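Local coordinates for protein cyanophycinase-like exopeptidase (actinobacterium SCGC AAA027-L06, PDB 6NQC) that is probably a serine exopeptidase of the cyanophycinase-like S51 family, hydrolysing peptide bonds in an actinobacterium, at residues V184-P188 and L205-D211; G122-Y126 and V164-R168; I215-T221 and D237-L243. All coordinates share one frame; numbering follows the deposited sequence.

Contact 1 of 3, residues V184-P188 and L205-D211; sequences VRVIP and LLDLPTD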
loop_
_atom_site.group_PDB
_atom_site.type_symbol
_atom_site.label_atom_id
_atom_site.label_comp_id
_atom_site.label_asym_id
_atom_site.label_seq_id
_atom_site.Cartn_x
_atom_site.Cartn_y
_atom_site.Cartn_z
ATOM N N VAL A 184 5.047 6.900 -10.340
ATOM C CA VAL A 184 4.415 7.660 -9.277
ATOM C C VAL A 184 5.082 7.274 -7.961
ATOM O O VAL A 184 5.418 6.105 -7.740
ATOM C CB VAL A 184 2.896 7.404 -9.224
ATOM C CG1 VAL A 184 2.327 8.192 -8.074
ATOM C CG2 VAL A 184 2.258 7.767 -10.545
ATOM N N ARG A 185 5.299 8.259 -7.114
ATOM C CA ARG A 185 5.714 8.054 -5.731
ATOM C C ARG A 185 4.817 8.863 -4.802
ATOM O O ARG A 185 4.376 9.965 -5.141
ATOM C CB ARG A 185 7.159 8.455 -5.546
ATOM C CG ARG A 185 7.637 8.379 -4.095
ATOM C CD ARG A 185 9.169 8.575 -4.063
ATOM N NE ARG A 185 9.638 9.948 -4.252
ATOM C CZ ARG A 185 9.723 10.882 -3.306
ATOM N NH1 ARG A 185 9.296 10.660 -2.065
ATOM N NH2 ARG A 185 10.185 12.069 -3.627
ATOM N N VAL A 186 4.620 8.331 -3.594
ATOM C CA VAL A 186 3.660 8.837 -2.626
ATOM C C VAL A 186 4.379 9.324 -1.372
ATOM O O VAL A 186 5.191 8.598 -0.779
ATOM C CB VAL A 186 2.646 7.741 -2.217
ATOM C CG1 VAL A 186 1.841 8.164 -0.969
ATOM C CG2 VAL A 186 1.782 7.376 -3.395
ATOM N N ILE A 187 3.992 10.507 -0.905
ATOM C CA ILE A 187 4.292 10.977 0.434
ATOM C C ILE A 187 3.008 10.825 1.265
ATOM O O ILE A 187 2.025 11.522 0.972
ATOM C CB ILE A 187 4.786 12.426 0.431
ATOM C CG1 ILE A 187 6.051 12.499 -0.416
ATOM C CG2 ILE A 187 5.076 12.852 1.843
ATOM C CD1 ILE A 187 6.504 13.903 -0.762
ATOM N N PRO A 188 2.980 9.933 2.245
ATOM C CA PRO A 188 1.766 9.736 3.051
ATOM C C PRO A 188 1.701 10.755 4.177
ATOM O O PRO A 188 2.560 11.586 4.301
ATOM C CB PRO A 188 1.944 8.327 3.603
ATOM C CG PRO A 188 3.461 8.128 3.688
ATOM C CD PRO A 188 4.050 8.965 2.568
ATOM N N LEU A 205 12.624 13.976 0.989
ATOM C CA LEU A 205 11.274 13.456 0.840
ATOM C C LEU A 205 10.575 14.070 -0.363
ATOM O O LEU A 205 9.815 13.386 -1.067
ATOM C CB LEU A 205 10.481 13.728 2.117
ATOM C CG LEU A 205 9.097 13.139 2.294
ATOM C CD1 LEU A 205 9.028 11.691 1.904
ATOM C CD2 LEU A 205 8.702 13.242 3.795
ATOM N N LEU A 206 10.850 15.337 -0.646
ATOM C CA LEU A 206 10.156 16.032 -1.731
ATOM C C LEU A 206 10.830 15.917 -3.088
ATOM O O LEU A 206 10.262 16.391 -4.073
ATOM C CB LEU A 206 9.984 17.510 -1.373
ATOM C CG LEU A 206 8.913 17.770 -0.308
ATOM C CD1 LEU A 206 8.952 19.199 0.202
ATOM C CD2 LEU A 206 7.550 17.413 -0.913
ATOM N N ASP A 207 12.013 15.307 -3.184
ATOM C CA ASP A 207 12.751 15.422 -4.456
ATOM C C ASP A 207 13.825 14.346 -4.513
ATOM O O ASP A 207 14.923 14.536 -3.980
ATOM C CB ASP A 207 13.354 16.825 -4.598
ATOM C CG ASP A 207 14.195 16.994 -5.822
ATOM O OD1 ASP A 207 14.069 16.162 -6.759
ATOM O OD2 ASP A 207 14.987 17.965 -5.830
ATOM N N LEU A 208 13.497 13.241 -5.189
ATOM C CA LEU A 208 14.436 12.186 -5.488
ATOM C C LEU A 208 14.789 12.207 -6.959
ATOM O O LEU A 208 13.930 12.512 -7.810
ATOM C CB LEU A 208 13.907 10.789 -5.142
ATOM C CG LEU A 208 13.593 10.571 -3.653
ATOM C CD1 LEU A 208 13.000 9.133 -3.476
ATOM C CD2 LEU A 208 14.815 10.698 -2.778
ATOM N N PRO A 209 16.032 11.839 -7.299
ATOM C CA PRO A 209 16.465 11.893 -8.708
ATOM C C PRO A 209 15.792 10.852 -9.573
ATOM O O PRO A 209 15.911 10.925 -10.795
ATOM C CB PRO A 209 17.971 11.622 -8.628
ATOM C CG PRO A 209 18.128 10.767 -7.379
ATOM C CD PRO A 209 17.068 11.274 -6.406
ATOM N N THR A 210 15.102 9.881 -8.963
ATOM C CA THR A 210 14.385 8.838 -9.674
ATOM C C THR A 210 12.907 9.160 -9.880
ATOM O O THR A 210 12.190 8.358 -10.482
ATOM C CB THR A 210 14.551 7.521 -8.912
ATOM O OG1 THR A 210 14.185 7.718 -7.531
ATOM C CG2 THR A 210 16.021 7.058 -8.972
ATOM N N ASP A 211 12.453 10.334 -9.437
ATOM C CA ASP A 211 11.042 10.683 -9.479
ATOM C C ASP A 211 10.560 10.966 -10.903
ATOM O O ASP A 211 11.305 11.429 -11.772
ATOM C CB ASP A 211 10.763 11.944 -8.648
ATOM C CG ASP A 211 10.642 11.676 -7.163
ATOM O OD1 ASP A 211 10.397 10.522 -6.736
ATOM O OD2 ASP A 211 10.825 12.669 -6.401
#
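R185 reaches from edge strand 184-187 of the four-stranded mixed sheet into the loop that follows helix 199-205, and its guanidinium joins the two. The tight part of the contact is this buried group. D211 is gripped side-on: NE of R185 gives a nearly straight bond (176°) to OD1 of D211 at 2.7 Å, and NH2 of R185 meets OD2 of D211 at 2.9 Å. Both carboxylate oxygens use their syn lone pairs, and the two planes lie only 14° apart. The other end of the guanidinium is turned to the carbonyl of L205, near the end of helix 199-205. NH1 and NH2 of R185 both donate to O of L205, so one carbonyl takes two bonds. Partners in the plane at both places fix the rotation of the group. CD1 of L208 lies over one face, toward the NE side, 3.5 Å from NE of R185. The chain of R185 is extended up to CD and then bends at chi3 (76°), which turns the guanidinium toward the loop.

I187 adds an apolar patch. Its CG1 lies 3.9 Å from CD1 of L205, and its CD1 also touches CD2 of L206.

The solvent side is looser. L206 gives only its tip, and the type I turn L208-D211 is exposed at P209 and T210. D207 points away from the strand and pairs with R171. K244 makes a second salt bridge to OD2 of D211. The same oxygen also accepts from N of L208 at 3.0 Å, met from above the carboxylate plane.

Contact 2 of 3, residues G122-Y126 and V164-R168; sequences GDPHY and VPNFR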
loop_
_atom_site.group_PDB
_atom_site.type_symbol
_atom_site.label_atom_id
_atom_site.label_comp_id
_atom_site.label_asym_id
_atom_site.label_seq_id
_atom_site.Cartn_x
_atom_site.Cartn_y
_atom_site.Cartn_z
ATOM N N GLY A 122 4.481 1.262 9.122
ATOM C CA GLY A 122 5.686 0.992 9.858
ATOM C C GLY A 122 6.890 1.640 9.184
ATOM O O GLY A 122 6.877 2.821 8.843
ATOM N N ASP A 123 7.948 0.873 9.017
ATOM C CA ASP A 123 9.209 1.363 8.473
ATOM C C ASP A 123 9.277 0.968 6.997
ATOM O O ASP A 123 9.340 -0.224 6.680
ATOM C CB ASP A 123 10.369 0.766 9.268
ATOM C CG ASP A 123 11.740 1.139 8.713
ATOM O OD1 ASP A 123 11.843 1.795 7.661
ATOM O OD2 ASP A 123 12.707 0.734 9.356
ATOM N N PRO A 124 9.223 1.924 6.067
ATOM C CA PRO A 124 9.226 1.553 4.660
ATOM C C PRO A 124 10.539 0.943 4.224
ATOM O O PRO A 124 10.538 0.089 3.340
ATOM C CB PRO A 124 8.950 2.888 3.946
ATOM C CG PRO A 124 9.528 3.881 4.859
ATOM C CD PRO A 124 9.289 3.390 6.258
ATOM N N HIS A 125 11.659 1.327 4.835
ATOM C CA HIS A 125 12.925 0.721 4.444
ATOM C C HIS A 125 12.959 -0.745 4.843
ATOM O O HIS A 125 13.402 -1.594 4.051
ATOM C CB HIS A 125 14.075 1.511 5.044
ATOM C CG HIS A 125 14.086 2.926 4.577
ATOM N ND1 HIS A 125 14.571 3.287 3.339
ATOM C CD2 HIS A 125 13.614 4.064 5.147
ATOM C CE1 HIS A 125 14.434 4.596 3.184
ATOM N NE2 HIS A 125 13.851 5.091 4.261
ATOM N N TYR A 126 12.468 -1.067 6.041
ATOM C CA TYR A 126 12.433 -2.461 6.462
ATOM C C TYR A 126 11.451 -3.266 5.613
ATOM O O TYR A 126 11.741 -4.410 5.240
ATOM C CB TYR A 126 12.087 -2.552 7.947
ATOM C CG TYR A 126 12.237 -3.947 8.520
ATOM C CD1 TYR A 126 13.487 -4.498 8.736
ATOM C CD2 TYR A 126 11.108 -4.711 8.852
ATOM C CE1 TYR A 126 13.643 -5.775 9.257
ATOM C CE2 TYR A 126 11.234 -6.004 9.362
ATOM C CZ TYR A 126 12.515 -6.530 9.564
ATOM O OH TYR A 126 12.676 -7.806 10.070
ATOM N N VAL A 164 12.547 4.448 -2.307
ATOM C CA VAL A 164 12.034 4.919 -1.022
ATOM C C VAL A 164 13.044 5.916 -0.469
ATOM O O VAL A 164 14.202 5.541 -0.254
ATOM C CB VAL A 164 11.813 3.771 -0.027
ATOM C CG1 VAL A 164 11.338 4.323 1.276
ATOM C CG2 VAL A 164 10.807 2.730 -0.631
ATOM N N PRO A 165 12.655 7.172 -0.202
ATOM C CA PRO A 165 13.645 8.178 0.239
ATOM C C PRO A 165 14.192 7.848 1.612
ATOM O O PRO A 165 13.462 7.390 2.489
ATOM C CB PRO A 165 12.838 9.469 0.307
ATOM C CG PRO A 165 11.401 8.967 0.534
ATOM C CD PRO A 165 11.293 7.730 -0.246
ATOM N N ASN A 166 15.480 8.092 1.789
ATOM C CA ASN A 166 16.151 7.894 3.074
ATOM C C ASN A 166 16.640 9.231 3.616
ATOM O O ASN A 166 17.693 9.738 3.186
ATOM C CB ASN A 166 17.310 6.904 2.955
ATOM C CG ASN A 166 17.793 6.408 4.315
ATOM O OD1 ASN A 166 17.743 7.140 5.305
ATOM N ND2 ASN A 166 18.269 5.171 4.363
ATOM N N PHE A 167 15.900 9.757 4.616
ATOM C CA PHE A 167 16.244 11.050 5.211
ATOM C C PHE A 167 17.598 11.026 5.895
ATOM O O PHE A 167 18.275 12.052 5.985
ATOM C CB PHE A 167 15.263 11.509 6.307
ATOM C CG PHE A 167 13.852 11.266 6.002
ATOM C CD1 PHE A 167 13.003 10.769 6.973
ATOM C CD2 PHE A 167 13.368 11.529 4.739
ATOM C CE1 PHE A 167 11.695 10.528 6.685
ATOM C CE2 PHE A 167 12.053 11.288 4.437
ATOM C CZ PHE A 167 11.208 10.797 5.411
ATOM N N ARG A 168 17.967 9.888 6.466
ATOM C CA ARG A 168 19.199 9.798 7.232
ATOM C C ARG A 168 20.426 9.870 6.346
ATOM O O ARG A 168 21.535 10.027 6.876
ATOM C CB ARG A 168 19.186 8.499 8.055
ATOM C CG ARG A 168 18.428 8.633 9.414
ATOM C CD ARG A 168 17.303 7.577 9.607
ATOM N NE ARG A 168 16.159 7.813 8.714
ATOM C CZ ARG A 168 15.736 6.967 7.763
ATOM N NH1 ARG A 168 16.355 5.794 7.549
ATOM N NH2 ARG A 168 14.691 7.313 6.999
#
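H125 swings its ring toward V164 because chi1 (-60°) sets CG beside the backbone N and chi2 (-79°) turns the ring across that bond. V164 answers with chi1 at 178°, which places CG1 anti to its backbone N and over the ring. The result is a CH-pi contact at the start of helix 124-131. CG1 of V164 lies 4.0 Å from the centroid of the H125 ring, displaced toward the rim and nearest to CE1. ND2 of N166 lies over the opposite face, offset toward the rim, 4.1 Å from CE1 of H125. CB of N166 also comes to 3.7 Å from CE1 of H125. The imidazole is therefore flanked on both faces by segment 164-168, with V164 at the end of the strand and N166 in the loop after it.

At the ring edge, O of P165 sits near the ring plane, 2.9 Å from NE2 of H125. ND1 of H125 is hydrogen-bonded to OG1 of T175, which helps fix the ring's rotation. Separately, NH2 of R168 approaches to 3.6 Å from NE2 of H125, and NE2 lies near the guanidinium plane. R168 itself is exposed, so this part of the contact borders solvent.

D123 is the N-cap of the helix, and its OD1 makes weak capping bonds to N of H125 and N of Y126. P124 follows it and packs CB against CG1 of V164 at 3.9 Å. Its other neighbours include A155 and M158 of helix 155-158. On the loop side an Asx turn shapes the chain: OD1 of N166 accepts from N of R168 at 3.0 Å.

Contact 3 of 3, residues I215-T221 and D237-L243; sequences IGIDEVT and DAKVHIL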
loop_
_atom_site.group_PDB
_atom_site.type_symbol
_atom_site.label_atom_id
_atom_site.label_comp_id
_atom_site.label_asym_id
_atom_site.label_seq_id
_atom_site.Cartn_x
_atom_site.Cartn_y
_atom_site.Cartn_z
ATOM N N ILE A 215 3.237 12.612 -5.555
ATOM C CA ILE A 215 1.956 13.020 -4.995
ATOM C C ILE A 215 2.023 12.915 -3.491
ATOM O O ILE A 215 2.771 12.097 -2.927
ATOM C CB ILE A 215 0.764 12.175 -5.510
ATOM C CG1 ILE A 215 0.845 10.722 -5.042
ATOM C CG2 ILE A 215 0.767 12.239 -7.017
ATOM C CD1 ILE A 215 -0.398 9.888 -5.399
ATOM N N GLY A 216 1.196 13.715 -2.837
ATOM C CA GLY A 216 0.994 13.616 -1.407
ATOM C C GLY A 216 -0.426 13.171 -1.123
ATOM O O GLY A 216 -1.367 13.601 -1.796
ATOM N N ILE A 217 -0.573 12.312 -0.123
ATOM C CA ILE A 217 -1.882 11.815 0.307
ATOM C C ILE A 217 -2.020 12.156 1.783
ATOM O O ILE A 217 -1.200 11.726 2.605
ATOM C CB ILE A 217 -2.031 10.309 0.058
ATOM C CG1 ILE A 217 -1.832 10.022 -1.448
ATOM C CG2 ILE A 217 -3.422 9.826 0.502
ATOM C CD1 ILE A 217 -1.898 8.514 -1.794
ATOM N N ASP A 218 -3.039 12.956 2.104
ATOM C CA ASP A 218 -3.331 13.320 3.479
ATOM C C ASP A 218 -3.736 12.101 4.319
ATOM O O ASP A 218 -4.117 11.037 3.805
ATOM C CB ASP A 218 -4.491 14.324 3.567
ATOM C CG ASP A 218 -4.104 15.724 3.138
ATOM O OD1 ASP A 218 -2.902 15.987 3.043
ATOM O OD2 ASP A 218 -5.000 16.544 2.882
ATOM N N GLU A 219 -3.711 12.295 5.640
ATOM C CA GLU A 219 -4.235 11.285 6.546
ATOM C C GLU A 219 -5.695 10.958 6.223
ATOM O O GLU A 219 -6.466 11.797 5.719
ATOM C CB GLU A 219 -4.078 11.763 7.986
ATOM C CG GLU A 219 -2.598 11.865 8.366
ATOM C CD GLU A 219 -2.331 11.930 9.842
ATOM O OE1 GLU A 219 -3.145 12.525 10.568
ATOM O OE2 GLU A 219 -1.298 11.393 10.245
ATOM N N VAL A 220 -6.019 9.684 6.417
ATOM C CA VAL A 220 -7.347 9.117 6.212
ATOM C C VAL A 220 -7.882 9.458 4.837
ATOM O O VAL A 220 -9.075 9.692 4.655
ATOM C CB VAL A 220 -8.291 9.616 7.333
ATOM C CG1 VAL A 220 -9.562 8.772 7.360
ATOM C CG2 VAL A 220 -7.585 9.580 8.656
ATOM N N THR A 221 -6.994 9.451 3.847
ATOM C CA THR A 221 -7.331 9.683 2.451
ATOM C C THR A 221 -6.601 8.623 1.639
ATOM O O THR A 221 -5.548 8.107 2.063
ATOM C CB THR A 221 -6.919 11.073 1.997
ATOM O OG1 THR A 221 -7.435 12.040 2.932
ATOM C CG2 THR A 221 -7.439 11.413 0.626
ATOM N N ASP A 237 -11.281 11.263 3.585
ATOM C CA ASP A 237 -11.606 12.447 4.371
ATOM C C ASP A 237 -10.920 13.725 3.926
ATOM O O ASP A 237 -11.473 14.806 4.164
ATOM C CB ASP A 237 -11.274 12.163 5.844
ATOM C CG ASP A 237 -12.350 11.300 6.540
ATOM O OD1 ASP A 237 -13.366 10.957 5.902
ATOM O OD2 ASP A 237 -12.156 10.940 7.717
ATOM N N ALA A 238 -9.746 13.666 3.273
ATOM C CA ALA A 238 -9.039 14.894 2.931
ATOM C C ALA A 238 -8.530 14.917 1.488
ATOM O O ALA A 238 -9.250 14.519 0.571
ATOM C CB ALA A 238 -7.894 15.129 3.931
ATOM N N LYS A 239 -7.315 15.416 1.267
ATOM C CA LYS A 239 -6.875 15.714 -0.087
ATOM C C LYS A 239 -5.699 14.859 -0.553
ATOM O O LYS A 239 -4.919 14.316 0.228
ATOM C CB LYS A 239 -6.497 17.193 -0.225
ATOM C CG LYS A 239 -7.535 18.161 0.337
ATOM C CD LYS A 239 -7.090 19.617 0.107
ATOM C CE LYS A 239 -7.879 20.617 0.962
ATOM N NZ LYS A 239 -6.965 21.482 1.784
ATOM N N VAL A 240 -5.619 14.749 -1.864
ATOM C CA VAL A 240 -4.447 14.264 -2.572
ATOM C C VAL A 240 -3.832 15.463 -3.274
ATOM O O VAL A 240 -4.530 16.207 -3.980
ATOM C CB VAL A 240 -4.804 13.179 -3.595
ATOM C CG1 VAL A 240 -3.603 12.871 -4.482
ATOM C CG2 VAL A 240 -5.299 11.947 -2.886
ATOM N N HIS A 241 -2.530 15.621 -3.121
ATOM C CA HIS A 241 -1.789 16.744 -3.668
ATOM C C HIS A 241 -0.885 16.280 -4.794
ATOM O O HIS A 241 -0.055 15.378 -4.613
ATOM C CB HIS A 241 -0.982 17.400 -2.557
ATOM C CG HIS A 241 -1.777 17.633 -1.323
ATOM N ND1 HIS A 241 -2.325 18.862 -1.012
ATOM C CD2 HIS A 241 -2.158 16.789 -0.334
ATOM C CE1 HIS A 241 -2.991 18.771 0.122
ATOM N NE2 HIS A 241 -2.904 17.527 0.557
ATOM N N ILE A 242 -1.077 16.876 -5.965
ATOM C CA ILE A 242 -0.155 16.661 -7.080
ATOM C C ILE A 242 1.011 17.616 -6.906
ATOM O O ILE A 242 0.838 18.831 -6.954
ATOM C CB ILE A 242 -0.858 16.873 -8.423
ATOM C CG1 ILE A 242 -2.164 16.094 -8.455
ATOM C CG2 ILE A 242 0.062 16.483 -9.579
ATOM C CD1 ILE A 242 -2.048 14.643 -7.945
ATOM N N LEU A 243 2.216 17.074 -6.725
ATOM C CA LEU A 243 3.348 17.911 -6.330
ATOM C C LEU A 243 4.369 18.148 -7.431
ATOM O O LEU A 243 4.894 19.259 -7.535
ATOM C CB LEU A 243 4.078 17.293 -5.124
ATOM C CG LEU A 243 3.197 17.056 -3.899
ATOM C CD1 LEU A 243 3.967 16.368 -2.827
ATOM C CD2 LEU A 243 2.631 18.363 -3.380
#
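D218 and H241 join side chain to side chain where strands 213-217 and 240-244 run antiparallel in the four-stranded mixed sheet. G216 and H241 form the hydrogen-bonded pair, with two short backbone bonds between them. I215 with I242 and I217 with V240 are the non-hydrogen-bonded pairs on either side.

D218 can be followed outward. Its CB lies 3.5 Å from CB of A238 and also near O of K239. Chi1 (-74°) places CG beside the backbone N, and from there the carboxylate faces segment 237-243. CG of D218 comes to 3.3 Å from O of K239. OD1 accepts from NE2 of H241 at 2.9 Å, in a bent bond (142°) that arrives from above the carboxylate plane. OD2 accepts from N of K239 at 3.0 Å, again from above the plane. OD2 also takes a weak bond from NE2 of H241. The ring and carboxylate planes are 56° apart. F190 meets the H241 ring with its own.

Beyond the strand the type II turn D218-T221 stays attached. N of D218 donates to O of K239, and N of D237 to O of V220. OG1 of T221 accepts from N of A238 at 2.8 Å and gives its proton to O of E219.

On the isoleucine face, CG2 of I215 packs on CD1 of I242 at 3.8 Å. L243 lies on the other face, over the backbone of G216.

E219 points away from this pairing, and its OE2 bonds to ND1 of H189. S154, H189 and E219 have the geometry of a charge-relay triad, consistent with a serine peptidase. The D218 carboxylate, held by the backbone N of K239 and by NE2 of H241, thus ties down the start of the turn that carries the probable triad acid.

Overall arrangement
Along the chain the contacts come in series: contact 2 closes first, then contact 1, then contact 3. Contacts 1 and 3 share the four-stranded mixed sheet, where strands 184-187 and 213-217 are neighbours. Their centres are about 14 Å apart, and backbone bonds of R185 and I187 with I215 connect them. Contact 2 lies about 12 Å from contact 1 between centres. P165 and F167 pack there against L205, and P165 also meets L208 and R185. Contacts 2 and 3 do not touch; their nearest atoms are about 10 Å apart. Contact 1 thus links segment 164-168 to the sheet that leads to the probable catalytic residues H189 and E219.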